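Local coordinates for transcriptional regulator, SorC family (Enterococcus faecalis, PDB 2O0M), which probably regulates transcription, binding DNA and responding to a carbohydrate effector through a sugar-binding domain, at residues A[147-152]-A[175-180]; A[239-244]-A[270-275]; A[134-139]-A[167-172]; A[156-161]-A[193-198]; A[115-120]-A[330-335]. All blocks are in the same frame, centred on the assembly; numbering follows the deposited sequence.

Five contacts of the sugar-binding domain illustrate how chemistry changes with depth in a Rossmann-like fold. Interactions 1 and 2 lie in the core at the ends of neighbouring strands of one sheet, their centres about 9 Å apart; interaction 1 joins a single backbone bond to apolar packing, interaction 2 a pair of them to an aromatic contact. Interaction 3 involves the other end of strand 169-175, where a buried arginine holds the end of helix 122-138. Interaction 4 packs the helices that follow strands 142-148 and 169-175, without a direct hydrogen bond. Interaction 5, near the surface, is polar and joins segments 210 residues apart at their closest ends.

Interaction 1: residues A[147-152]-A[175-180]; sequences AVMGGT and PARGGI. With PO4 (phosphate ion), chain B.
V148 and P175 form a parallel beta bridge, CA atoms 4.9 Å apart, at the ends of two neighbouring strands, and its hydrogen bond runs from A176 N to V148 O at 2.8 Å. The donor stands above the carbonyl plane, 42° out of it, while P175 CA also brings its hydrogen to the same oxygen. V148 O therefore meets two successive residues of the partner chain. The side chains of the bridged pair diverge, and beyond them the two chains part into loops. A147 CB rests against the methyl of A176, but the main apolar work falls to M149, a selenomethionine. Its CG stands anti to the carbonyl carbon, and bends at chi2 and chi3 fold the chain so that its end comes nearer the loop 175-180. There SE sits 3.8 Å from R177 CB and 3.9 Å from A176 CB, the M149 and R177 side chains lying side by side and pointing the same way. CE goes on to I180 CD1, 3.9 Å away, where the two side chains cross at about a right angle. The far end of R177 is employed elsewhere, its NE bonding to L292 O. G151, at the N-cap of helix 152-159, passes close to a phosphate ion, and T152 N gives it a weak bond; K312, T153 and R252 also bind this ion, which probably came from the crystallisation liquor. Parallel strands ending together, one running through a glycine turn into a helix whose N-terminus receives an anion, fit the Rossmann-like fold probable for this putative sugar-binding domain.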
# COMPACT_ATOMS: atom_id res chain seq x y z
N ALA A 147 -4.21 1.33 8.02
CA ALA A 147 -3.20 0.31 7.83
C ALA A 147 -2.44 0.61 6.55
O ALA A 147 -3.04 0.80 5.49
CB ALA A 147 -3.82 -1.04 7.78
N VAL A 148 -1.12 0.63 6.63
CA VAL A 148 -0.32 1.06 5.50
C VAL A 148 0.76 0.04 5.12
O VAL A 148 1.28 -0.69 5.97
CB VAL A 148 0.36 2.41 5.76
CG1 VAL A 148 -0.69 3.49 6.03
CG2 VAL A 148 1.33 2.33 6.91
N MSE A 149 1.05 -0.02 3.83
CA MSE A 149 2.23 -0.69 3.33
C MSE A 149 3.39 0.28 3.16
O MSE A 149 3.22 1.50 3.16
CB MSE A 149 1.94 -1.42 2.02
CG MSE A 149 0.99 -2.58 2.19
SE MSE A 149 1.66 -4.07 3.28
CE MSE A 149 3.06 -4.63 2.16
N GLY A 150 4.58 -0.28 3.01
CA GLY A 150 5.80 0.50 2.82
C GLY A 150 6.21 0.61 1.37
O GLY A 150 5.36 0.57 0.47
N GLY A 151 7.51 0.73 1.14
CA GLY A 151 8.07 0.87 -0.18
C GLY A 151 8.46 2.30 -0.48
O GLY A 151 8.17 3.22 0.29
N THR A 152 9.14 2.49 -1.60
CA THR A 152 9.69 3.80 -1.94
C THR A 152 8.61 4.86 -2.15
O THR A 152 8.70 5.96 -1.63
CB THR A 152 10.59 3.71 -3.18
OG1 THR A 152 11.64 2.77 -2.93
CG2 THR A 152 11.18 5.06 -3.52
N PRO A 175 1.15 -0.65 10.48
CA PRO A 175 1.50 -1.40 9.27
C PRO A 175 0.42 -2.41 8.91
O PRO A 175 -0.17 -3.00 9.81
CB PRO A 175 2.77 -2.14 9.69
CG PRO A 175 2.61 -2.30 11.17
CD PRO A 175 2.02 -1.01 11.62
N ALA A 176 0.18 -2.64 7.61
CA ALA A 176 -0.84 -3.60 7.18
C ALA A 176 -0.32 -5.03 7.28
O ALA A 176 -1.10 -5.99 7.42
CB ALA A 176 -1.27 -3.33 5.76
N ARG A 177 1.00 -5.16 7.17
CA ARG A 177 1.67 -6.45 7.22
C ARG A 177 3.00 -6.39 7.95
O ARG A 177 3.71 -5.41 7.85
CB ARG A 177 1.96 -6.96 5.80
CG ARG A 177 0.78 -7.50 5.06
CD ARG A 177 0.27 -8.77 5.73
NE ARG A 177 -0.62 -9.54 4.88
CZ ARG A 177 -0.26 -10.52 4.05
NH1 ARG A 177 1.01 -10.89 3.91
NH2 ARG A 177 -1.20 -11.13 3.35
N GLY A 178 3.34 -7.49 8.61
CA GLY A 178 4.69 -7.71 9.10
C GLY A 178 5.41 -8.74 8.26
O GLY A 178 4.80 -9.43 7.45
N GLY A 179 6.73 -8.85 8.43
CA GLY A 179 7.49 -9.91 7.77
C GLY A 179 7.59 -9.76 6.27
O GLY A 179 7.57 -10.74 5.53
N ILE A 180 7.68 -8.52 5.82
CA ILE A 180 7.67 -8.23 4.39
C ILE A 180 9.07 -8.26 3.76
O ILE A 180 9.20 -8.50 2.57
CB ILE A 180 6.97 -6.89 4.11
CG1 ILE A 180 5.48 -6.98 4.49
CG2 ILE A 180 7.14 -6.45 2.66
CD1 ILE A 180 4.65 -7.86 3.59
P PO4 B . 7.75 0.85 -4.63
O1 PO4 B . 7.40 0.31 -5.97
O2 PO4 B . 7.02 2.11 -4.32
O3 PO4 B . 7.55 -0.21 -3.60
O4 PO4 B . 9.22 1.12 -4.59

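Interaction 2: residues A[239-244]-A[270-275]; sequences VVHSIG and AESFGY
An antiparallel pairing joins the C-terminal end of strand 238-245 to strand 270-272, which opens a beta hairpin with a type I' turn from S272 to Y275. G244 and E271 are its hydrogen-bonded pair: G244 N reaches E271 O at 2.9 Å and E271 N returns to G244 O at 2.9 Å, the first bond being the straighter at 164°. CA-H groups of I243 and A270 add contacts to the same two carbonyl oxygens. Away from this pair the chains separate, and side chains take over. H241 CG stands between its own backbone N and carbonyl carbon (chi1 70°), and the imidazole meets F273 on one face. F273 CZ lies 3.3 Å above that face, over the ring's centre, but the ring planes are inclined at 42°, an oblique pairing that is neither a stack nor edge-to-face. V239 approaches the same phenyl group tip to tip, its CG1 lying near the ring plane and 3.6 Å from F273 CE1. S272 OG comes within 3.0 Å of H241 CD2 and makes a weak bond to S242 O. Within the hairpin, the E271 side chain turns back at chi2, and OE2 accepts from G274 N at 2.8 Å, tying the turn to the strand before it; that oxygen also forms a salt bridge with R253. Around the contact, strand 238-245 runs between strands 142-148 and 302-306, while Y319 of helix 313-320 packs against H241, I243, S272 and F273.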
# COMPACT_ATOMS: atom_id res chain seq x y z
N VAL A 239 -7.08 1.61 4.36
CA VAL A 239 -5.82 1.00 3.94
C VAL A 239 -5.22 1.85 2.83
O VAL A 239 -5.92 2.24 1.91
CB VAL A 239 -6.01 -0.44 3.44
CG1 VAL A 239 -4.68 -1.04 2.95
CG2 VAL A 239 -6.55 -1.32 4.55
N VAL A 240 -3.92 2.11 2.93
CA VAL A 240 -3.19 2.84 1.89
C VAL A 240 -1.97 2.02 1.50
O VAL A 240 -1.23 1.52 2.36
CB VAL A 240 -2.76 4.27 2.32
CG1 VAL A 240 -2.19 4.99 1.13
CG2 VAL A 240 -3.93 5.03 2.90
N HIS A 241 -1.77 1.86 0.19
CA HIS A 241 -0.68 1.03 -0.30
C HIS A 241 -0.24 1.48 -1.68
O HIS A 241 -0.97 2.19 -2.37
CB HIS A 241 -1.15 -0.42 -0.34
CG HIS A 241 -2.18 -0.71 -1.39
ND1 HIS A 241 -3.51 -0.34 -1.26
CD2 HIS A 241 -2.08 -1.35 -2.57
CE1 HIS A 241 -4.17 -0.73 -2.34
NE2 HIS A 241 -3.33 -1.37 -3.14
N SER A 242 0.95 1.04 -2.08
CA SER A 242 1.36 1.13 -3.48
C SER A 242 1.19 -0.24 -4.13
O SER A 242 0.64 -1.19 -3.53
CB SER A 242 2.78 1.70 -3.64
OG SER A 242 3.06 2.03 -4.98
N ILE A 243 1.61 -0.32 -5.38
CA ILE A 243 1.61 -1.54 -6.16
C ILE A 243 3.03 -1.70 -6.66
O ILE A 243 3.59 -0.78 -7.28
CB ILE A 243 0.63 -1.45 -7.34
CG1 ILE A 243 -0.80 -1.23 -6.83
CG2 ILE A 243 0.68 -2.70 -8.21
CD1 ILE A 243 -1.74 -0.67 -7.88
N GLY A 244 3.62 -2.86 -6.39
CA GLY A 244 5.01 -3.10 -6.76
C GLY A 244 5.14 -3.84 -8.07
O GLY A 244 4.23 -4.56 -8.48
N ALA A 270 2.74 -8.06 -10.80
CA ALA A 270 2.47 -7.10 -9.73
C ALA A 270 2.59 -7.73 -8.35
O ALA A 270 2.43 -8.94 -8.19
CB ALA A 270 1.08 -6.51 -9.90
N GLU A 271 2.90 -6.90 -7.38
CA GLU A 271 2.86 -7.27 -5.97
C GLU A 271 1.99 -6.26 -5.21
O GLU A 271 1.95 -5.06 -5.52
CB GLU A 271 4.28 -7.28 -5.39
CG GLU A 271 4.38 -7.73 -3.92
CD GLU A 271 4.06 -6.66 -2.92
OE1 GLU A 271 4.02 -5.47 -3.28
OE2 GLU A 271 3.83 -7.01 -1.74
N SER A 272 1.29 -6.76 -4.20
CA SER A 272 0.67 -5.89 -3.21
C SER A 272 0.33 -6.70 -1.96
O SER A 272 -0.19 -7.82 -2.06
CB SER A 272 -0.58 -5.23 -3.78
OG SER A 272 -0.98 -4.16 -2.98
N PHE A 273 0.66 -6.15 -0.80
CA PHE A 273 0.37 -6.80 0.51
C PHE A 273 1.03 -8.17 0.68
O PHE A 273 0.59 -8.97 1.52
CB PHE A 273 -1.13 -6.93 0.76
CG PHE A 273 -1.92 -5.69 0.54
CD1 PHE A 273 -1.92 -4.67 1.47
CD2 PHE A 273 -2.72 -5.57 -0.58
CE1 PHE A 273 -2.68 -3.52 1.25
CE2 PHE A 273 -3.47 -4.42 -0.79
CZ PHE A 273 -3.45 -3.42 0.11
N GLY A 274 2.07 -8.46 -0.09
CA GLY A 274 2.72 -9.77 -0.02
C GLY A 274 2.04 -10.83 -0.86
O GLY A 274 2.28 -12.04 -0.65
N TYR A 275 1.18 -10.39 -1.78
CA TYR A 275 0.61 -11.25 -2.82
C TYR A 275 1.21 -10.87 -4.15
O TYR A 275 1.45 -9.68 -4.41
CB TYR A 275 -0.91 -11.09 -2.91
CG TYR A 275 -1.63 -11.41 -1.61
CD1 TYR A 275 -2.17 -12.66 -1.37
CD2 TYR A 275 -1.77 -10.44 -0.63
CE1 TYR A 275 -2.83 -12.94 -0.18
CE2 TYR A 275 -2.41 -10.70 0.56
CZ TYR A 275 -2.96 -11.95 0.79
OH TYR A 275 -3.61 -12.18 1.98

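Interaction 3: residues A[134-139]-A[167-172]; sequences TLNLLL and EKRHNL
R169 sends CG anti to its backbone N and continues extended until a bend at chi3 (62°) places NE, beyond which the guanidinium meets the end of helix 122-138. N136 likewise has CG anti to its own backbone N, and its amide turns to meet this group. The result is an end-on grip by two nitrogens: NH2 donates to N136 OD1 at 2.9 Å, while NH1 donates to the backbone N136 O at 2.9 Å. The amide oxygen is met in its carbonyl plane, on a lone pair, with the N-H nearly straight at 165°, although amide and guanidinium planes stand 81° apart. NH1 has a second acceptor in L139 O, also 2.9 Å away and close to the guanidinium plane. Two carbonyls near the helix C-terminus thus share one nitrogen, and the positive charge probably suits the partial negative charge of that helix end. NH2 also bonds to L164 O in the loop before the strand. Less polar contact accompanies these bonds. L139 CB packs against R169 CD at 3.9 Å, and L139 CD1 approaches N171 ND2 at 3.7 Å, the leucine lying also on N144 and C238 of the adjoining strands. L139 is the first residue to leave helical geometry, just before strand 142-148, so R169 reaches across to the turn where helix gives way to strand. The arginine ties carbonyls at the C-terminal end of helix 122-138 to the first residue of strand 169-175, at a helix-to-strand connection of an alpha/beta domain.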
# COMPACT_ATOMS: atom_id res chain seq x y z
N THR A 134 -7.41 13.64 0.16
CA THR A 134 -8.29 12.49 0.00
C THR A 134 -8.72 11.93 1.37
O THR A 134 -9.90 11.73 1.61
CB THR A 134 -7.60 11.40 -0.84
OG1 THR A 134 -7.39 11.89 -2.17
CG2 THR A 134 -8.42 10.13 -0.89
N LEU A 135 -7.75 11.70 2.25
CA LEU A 135 -8.07 11.23 3.60
C LEU A 135 -8.81 12.29 4.43
O LEU A 135 -9.64 11.95 5.26
CB LEU A 135 -6.82 10.76 4.34
CG LEU A 135 -6.10 9.56 3.70
CD1 LEU A 135 -4.94 9.16 4.56
CD2 LEU A 135 -7.02 8.36 3.47
N ASN A 136 -8.54 13.57 4.20
CA ASN A 136 -9.28 14.61 4.91
C ASN A 136 -10.76 14.54 4.57
O ASN A 136 -11.62 14.69 5.44
CB ASN A 136 -8.73 15.99 4.55
CG ASN A 136 -9.45 17.10 5.28
OD1 ASN A 136 -9.73 16.99 6.47
ND2 ASN A 136 -9.77 18.17 4.56
N LEU A 137 -11.04 14.32 3.29
CA LEU A 137 -12.42 14.16 2.82
C LEU A 137 -13.06 12.86 3.31
O LEU A 137 -14.21 12.86 3.74
CB LEU A 137 -12.46 14.19 1.29
CG LEU A 137 -13.77 13.80 0.59
CD1 LEU A 137 -14.80 14.89 0.77
CD2 LEU A 137 -13.58 13.52 -0.90
N LEU A 138 -12.32 11.76 3.21
CA LEU A 138 -12.86 10.42 3.45
C LEU A 138 -13.00 10.05 4.93
O LEU A 138 -14.01 9.48 5.34
CB LEU A 138 -12.01 9.34 2.74
CG LEU A 138 -12.07 9.21 1.21
CD1 LEU A 138 -11.19 8.07 0.73
CD2 LEU A 138 -13.51 9.02 0.69
N LEU A 139 -11.99 10.36 5.74
CA LEU A 139 -11.96 9.87 7.12
C LEU A 139 -12.95 10.63 8.02
O LEU A 139 -12.87 11.86 8.14
CB LEU A 139 -10.54 9.96 7.70
CG LEU A 139 -9.48 9.09 7.02
CD1 LEU A 139 -8.16 9.36 7.70
CD2 LEU A 139 -9.83 7.60 7.09
N GLU A 167 -9.71 17.94 16.91
CA GLU A 167 -10.31 17.67 18.21
C GLU A 167 -11.17 16.41 18.17
O GLU A 167 -11.14 15.61 19.10
CB GLU A 167 -11.21 18.84 18.65
CG GLU A 167 -10.49 20.14 18.94
CD GLU A 167 -11.45 21.32 18.96
OE1 GLU A 167 -12.24 21.43 19.93
OE2 GLU A 167 -11.43 22.13 18.00
N LYS A 168 -11.92 16.26 17.08
CA LYS A 168 -12.90 15.19 16.93
C LYS A 168 -12.45 14.00 16.09
O LYS A 168 -13.08 12.95 16.16
CB LYS A 168 -14.18 15.75 16.32
CG LYS A 168 -14.87 16.80 17.18
CD LYS A 168 -16.24 17.16 16.63
CE LYS A 168 -16.93 18.19 17.51
NZ LYS A 168 -17.15 17.68 18.90
N ARG A 169 -11.39 14.16 15.30
CA ARG A 169 -10.88 13.07 14.46
C ARG A 169 -9.48 12.65 14.89
O ARG A 169 -8.53 13.45 14.80
CB ARG A 169 -10.85 13.45 12.97
CG ARG A 169 -10.48 12.24 12.08
CD ARG A 169 -10.67 12.55 10.62
NE ARG A 169 -9.80 13.64 10.18
CZ ARG A 169 -9.94 14.30 9.03
NH1 ARG A 169 -10.91 13.98 8.19
NH2 ARG A 169 -9.11 15.29 8.72
N HIS A 170 -9.36 11.41 15.35
CA HIS A 170 -8.09 10.89 15.84
C HIS A 170 -7.68 9.71 14.99
O HIS A 170 -8.34 8.67 15.01
CB HIS A 170 -8.20 10.49 17.30
CG HIS A 170 -8.75 11.58 18.16
ND1 HIS A 170 -9.71 11.35 19.13
CD2 HIS A 170 -8.51 12.91 18.17
CE1 HIS A 170 -10.01 12.50 19.71
NE2 HIS A 170 -9.30 13.46 19.15
N ASN A 171 -6.56 9.86 14.28
CA ASN A 171 -6.07 8.83 13.37
C ASN A 171 -4.88 8.07 13.93
O ASN A 171 -3.92 8.67 14.39
CB ASN A 171 -5.68 9.46 12.04
CG ASN A 171 -6.80 10.27 11.42
OD1 ASN A 171 -6.59 11.42 11.00
ND2 ASN A 171 -7.99 9.69 11.36
N LEU A 172 -4.96 6.74 13.86
CA LEU A 172 -3.88 5.84 14.25
C LEU A 172 -3.36 5.10 13.01
O LEU A 172 -4.15 4.50 12.27
CB LEU A 172 -4.39 4.83 15.26
CG LEU A 172 -3.40 3.79 15.78
CD1 LEU A 172 -2.37 4.45 16.67
CD2 LEU A 172 -4.12 2.68 16.50

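Interaction 4: residues A[156-161]-A[193-198]; sequences MVAENM and AVMANK
A158 and M195 bring the two chains nearest, CA to CA 4.9 Å, where the last turn of helix 152-159 meets helix 188-199; farther along, M161 and K198 have CA atoms 5.6 Å apart. The small methyl of A158 is consistent with this closeness. Its CB touches M195 CG at 3.5 Å and V194 CG1 at 3.7 Å, so it is met by two successive residues of the partner helix. M195, a selenomethionine, extends beyond CG until its CE lies 4.0 Å from V157 CG1. At the more open margin, E159 bends at chi2 and crosses V194 at about a right angle, with carboxylate oxygens near both valine methyls. K198 lays its aliphatic chain across the helix end: CG lies by A158 O, and CE is only 3.1 Å from E159 O. Its NZ remains 4.1 Å from E159 OE1, beyond a salt bridge. One water spans the gap, donating to E159 OE1 at 2.6 Å and accepting a weak bond from K198 NZ. Cohesion between the segments therefore rests mainly on apolar contact, while the opposite charges form no direct salt bridge and are linked through a water held weakly on the lysine side.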
# COMPACT_ATOMS: atom_id res chain seq x y z
N MSE A 156 7.93 8.26 0.40
CA MSE A 156 7.89 9.64 -0.09
C MSE A 156 6.54 10.30 0.12
O MSE A 156 6.47 11.50 0.49
CB MSE A 156 8.26 9.70 -1.57
CG MSE A 156 9.70 9.32 -1.83
SE MSE A 156 11.01 10.40 -0.86
CE MSE A 156 10.13 12.11 -0.87
N VAL A 157 5.46 9.55 -0.10
CA VAL A 157 4.13 10.03 0.21
C VAL A 157 4.04 10.44 1.68
O VAL A 157 3.57 11.53 2.01
CB VAL A 157 3.06 8.96 -0.09
CG1 VAL A 157 1.72 9.34 0.55
CG2 VAL A 157 2.91 8.77 -1.60
N ALA A 158 4.49 9.56 2.57
CA ALA A 158 4.41 9.81 4.01
C ALA A 158 5.14 11.10 4.39
O ALA A 158 4.63 11.91 5.16
CB ALA A 158 4.94 8.63 4.79
N GLU A 159 6.33 11.30 3.84
CA GLU A 159 7.15 12.48 4.16
C GLU A 159 6.46 13.78 3.76
O GLU A 159 6.77 14.85 4.29
CB GLU A 159 8.51 12.39 3.45
CG GLU A 159 9.40 11.27 3.95
CD GLU A 159 9.96 11.52 5.35
OE1 GLU A 159 9.87 12.68 5.85
OE2 GLU A 159 10.52 10.55 5.93
N ASN A 160 5.51 13.69 2.83
CA ASN A 160 4.87 14.86 2.24
C ASN A 160 3.39 15.02 2.59
O ASN A 160 2.63 15.68 1.87
CB ASN A 160 5.08 14.82 0.72
CG ASN A 160 6.50 15.15 0.32
OD1 ASN A 160 6.89 16.32 0.33
ND2 ASN A 160 7.28 14.14 -0.05
N MSE A 161 2.99 14.46 3.73
CA MSE A 161 1.61 14.57 4.20
C MSE A 161 1.40 15.85 5.00
O MSE A 161 2.34 16.39 5.58
CB MSE A 161 1.26 13.40 5.08
CG MSE A 161 1.45 12.10 4.40
SE MSE A 161 0.01 11.84 3.21
CE MSE A 161 -1.51 11.46 4.47
N ALA A 193 5.04 5.63 11.17
CA ALA A 193 5.55 6.61 12.12
C ALA A 193 5.64 7.98 11.48
O ALA A 193 5.26 9.00 12.10
CB ALA A 193 6.90 6.18 12.66
N VAL A 194 6.12 8.02 10.25
CA VAL A 194 6.22 9.28 9.52
C VAL A 194 4.84 9.86 9.25
O VAL A 194 4.60 11.06 9.47
CB VAL A 194 7.03 9.12 8.21
CG1 VAL A 194 6.98 10.40 7.37
CG2 VAL A 194 8.48 8.76 8.55
N MSE A 195 3.92 9.03 8.78
CA MSE A 195 2.56 9.51 8.52
C MSE A 195 1.95 10.07 9.78
O MSE A 195 1.32 11.13 9.75
CB MSE A 195 1.68 8.38 8.00
CG MSE A 195 1.97 7.98 6.59
SE MSE A 195 0.35 7.26 5.71
CE MSE A 195 1.07 7.26 3.92
N ALA A 196 2.14 9.38 10.90
CA ALA A 196 1.59 9.85 12.17
C ALA A 196 2.14 11.23 12.50
O ALA A 196 1.38 12.15 12.83
CB ALA A 196 1.89 8.87 13.28
N ASN A 197 3.45 11.37 12.38
CA ASN A 197 4.11 12.65 12.66
C ASN A 197 3.59 13.76 11.78
O ASN A 197 3.19 14.80 12.27
CB ASN A 197 5.62 12.54 12.48
CG ASN A 197 6.33 13.87 12.76
OD1 ASN A 197 6.24 14.41 13.86
ND2 ASN A 197 7.01 14.39 11.76
N LYS A 198 3.57 13.53 10.47
CA LYS A 198 3.23 14.58 9.53
C LYS A 198 1.76 15.00 9.59
O LYS A 198 1.42 16.16 9.29
CB LYS A 198 3.61 14.17 8.11
CG LYS A 198 5.09 13.95 7.90
CD LYS A 198 5.90 15.22 7.99
CE LYS A 198 7.28 15.01 7.38
NZ LYS A 198 8.35 15.67 8.15
O HOH W 1 10.15 12.91 8.47

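Interaction 5: residues A[115-120]-A[330-335]; sequences GDSDIQ and ITDEAA
S117 and D332 supply the bonds at one end of the contact. D332 OD2 accepts from S117 N at 2.7 Å and from S117 OG at 2.7 Å, the two donors arriving from opposite faces of the carboxylate plane. The second approach is on the syn side. D332 OD1 serves the helix instead, accepting from A335 N nearly along its C-O axis, a capping bond from D332, the N-cap residue of helix 333-339; G309 N is a further donor to this oxygen. Another carboxylate, that of E333, accepts from G115 N, OE1 using its anti lone pair at 3.0 Å. The backbone bond runs from A334 N to G115 O at 3.2 Å. Here the loop after strand 109-113 meets the junction of the parallel neighbour 328-332 with its following helix, an arrangement of Rossmann-like sheets in which loops and helix N-termini gather at the C-terminal ends of the parallel strands. D116 belongs to an Asx turn, its OD1 accepting from D118 N. The methyl of A334 rests against the D116 carboxylate, CB 3.2 Å from CG. As for charge, D116 OD1 and D332 OD2 are 4.5 Å apart, and the N-H and O-H donors around them probably ease their repulsion.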
# COMPACT_ATOMS: atom_id res chain seq x y z
N GLY A 115 2.22 14.94 -14.75
CA GLY A 115 3.62 14.58 -14.88
C GLY A 115 3.90 13.09 -14.84
O GLY A 115 3.01 12.26 -15.00
N ASP A 116 5.17 12.79 -14.60
CA ASP A 116 5.72 11.44 -14.66
C ASP A 116 6.64 11.21 -13.46
O ASP A 116 7.76 11.70 -13.42
CB ASP A 116 6.51 11.26 -15.97
CG ASP A 116 7.07 9.85 -16.14
OD1 ASP A 116 6.93 9.01 -15.23
OD2 ASP A 116 7.64 9.57 -17.21
N SER A 117 6.15 10.44 -12.48
CA SER A 117 6.92 10.15 -11.26
C SER A 117 8.18 9.33 -11.51
O SER A 117 9.03 9.23 -10.63
CB SER A 117 6.05 9.41 -10.24
OG SER A 117 5.60 8.16 -10.74
N ASP A 118 8.30 8.71 -12.69
CA ASP A 118 9.56 8.06 -13.05
C ASP A 118 10.70 9.07 -13.15
O ASP A 118 11.82 8.78 -12.75
CB ASP A 118 9.45 7.33 -14.39
CG ASP A 118 8.63 6.05 -14.30
OD1 ASP A 118 8.70 5.36 -13.27
OD2 ASP A 118 7.95 5.73 -15.30
N ILE A 119 10.40 10.24 -13.69
CA ILE A 119 11.45 11.22 -13.99
C ILE A 119 11.35 12.53 -13.19
O ILE A 119 12.30 13.32 -13.19
CB ILE A 119 11.52 11.48 -15.53
CG1 ILE A 119 10.39 12.41 -16.00
CG2 ILE A 119 11.49 10.16 -16.30
CD1 ILE A 119 10.32 12.60 -17.53
N GLN A 120 10.23 12.74 -12.50
CA GLN A 120 9.99 13.98 -11.74
C GLN A 120 9.71 13.71 -10.28
O GLN A 120 8.62 13.22 -9.93
CB GLN A 120 8.79 14.73 -12.30
CG GLN A 120 8.87 15.04 -13.76
CD GLN A 120 7.59 15.61 -14.28
OE1 GLN A 120 7.08 16.60 -13.74
NE2 GLN A 120 7.05 15.00 -15.32
N ILE A 330 -4.65 6.77 -6.85
CA ILE A 330 -3.86 7.99 -7.06
C ILE A 330 -2.69 7.60 -7.95
O ILE A 330 -1.90 6.72 -7.61
CB ILE A 330 -3.32 8.59 -5.75
CG1 ILE A 330 -4.49 8.93 -4.82
CG2 ILE A 330 -2.45 9.81 -6.06
CD1 ILE A 330 -4.10 9.35 -3.44
N THR A 331 -2.59 8.25 -9.10
CA THR A 331 -1.58 7.90 -10.08
C THR A 331 -1.14 9.16 -10.82
O THR A 331 -1.50 10.28 -10.45
CB THR A 331 -2.14 6.82 -11.04
OG1 THR A 331 -1.09 6.25 -11.83
CG2 THR A 331 -3.28 7.34 -11.92
N ASP A 332 -0.35 8.97 -11.87
CA ASP A 332 0.09 10.13 -12.65
C ASP A 332 -0.21 9.97 -14.13
O ASP A 332 -0.68 8.92 -14.57
CB ASP A 332 1.56 10.47 -12.38
CG ASP A 332 2.52 9.33 -12.67
OD1 ASP A 332 2.16 8.40 -13.41
OD2 ASP A 332 3.65 9.38 -12.15
N GLU A 333 0.02 11.04 -14.87
CA GLU A 333 -0.25 11.07 -16.30
C GLU A 333 0.55 10.01 -17.02
O GLU A 333 0.06 9.39 -17.96
CB GLU A 333 0.09 12.44 -16.90
CG GLU A 333 -0.90 13.54 -16.58
CD GLU A 333 -0.61 14.83 -17.37
OE1 GLU A 333 0.47 15.42 -17.18
OE2 GLU A 333 -1.47 15.25 -18.18
N ALA A 334 1.79 9.80 -16.60
CA ALA A 334 2.65 8.85 -17.31
C ALA A 334 2.07 7.44 -17.23
O ALA A 334 2.03 6.72 -18.23
CB ALA A 334 4.04 8.91 -16.78
N ALA A 335 1.59 7.05 -16.06
CA ALA A 335 0.98 5.73 -15.90
C ALA A 335 -0.34 5.63 -16.67
O ALA A 335 -0.56 4.67 -17.39
CB ALA A 335 0.77 5.41 -14.43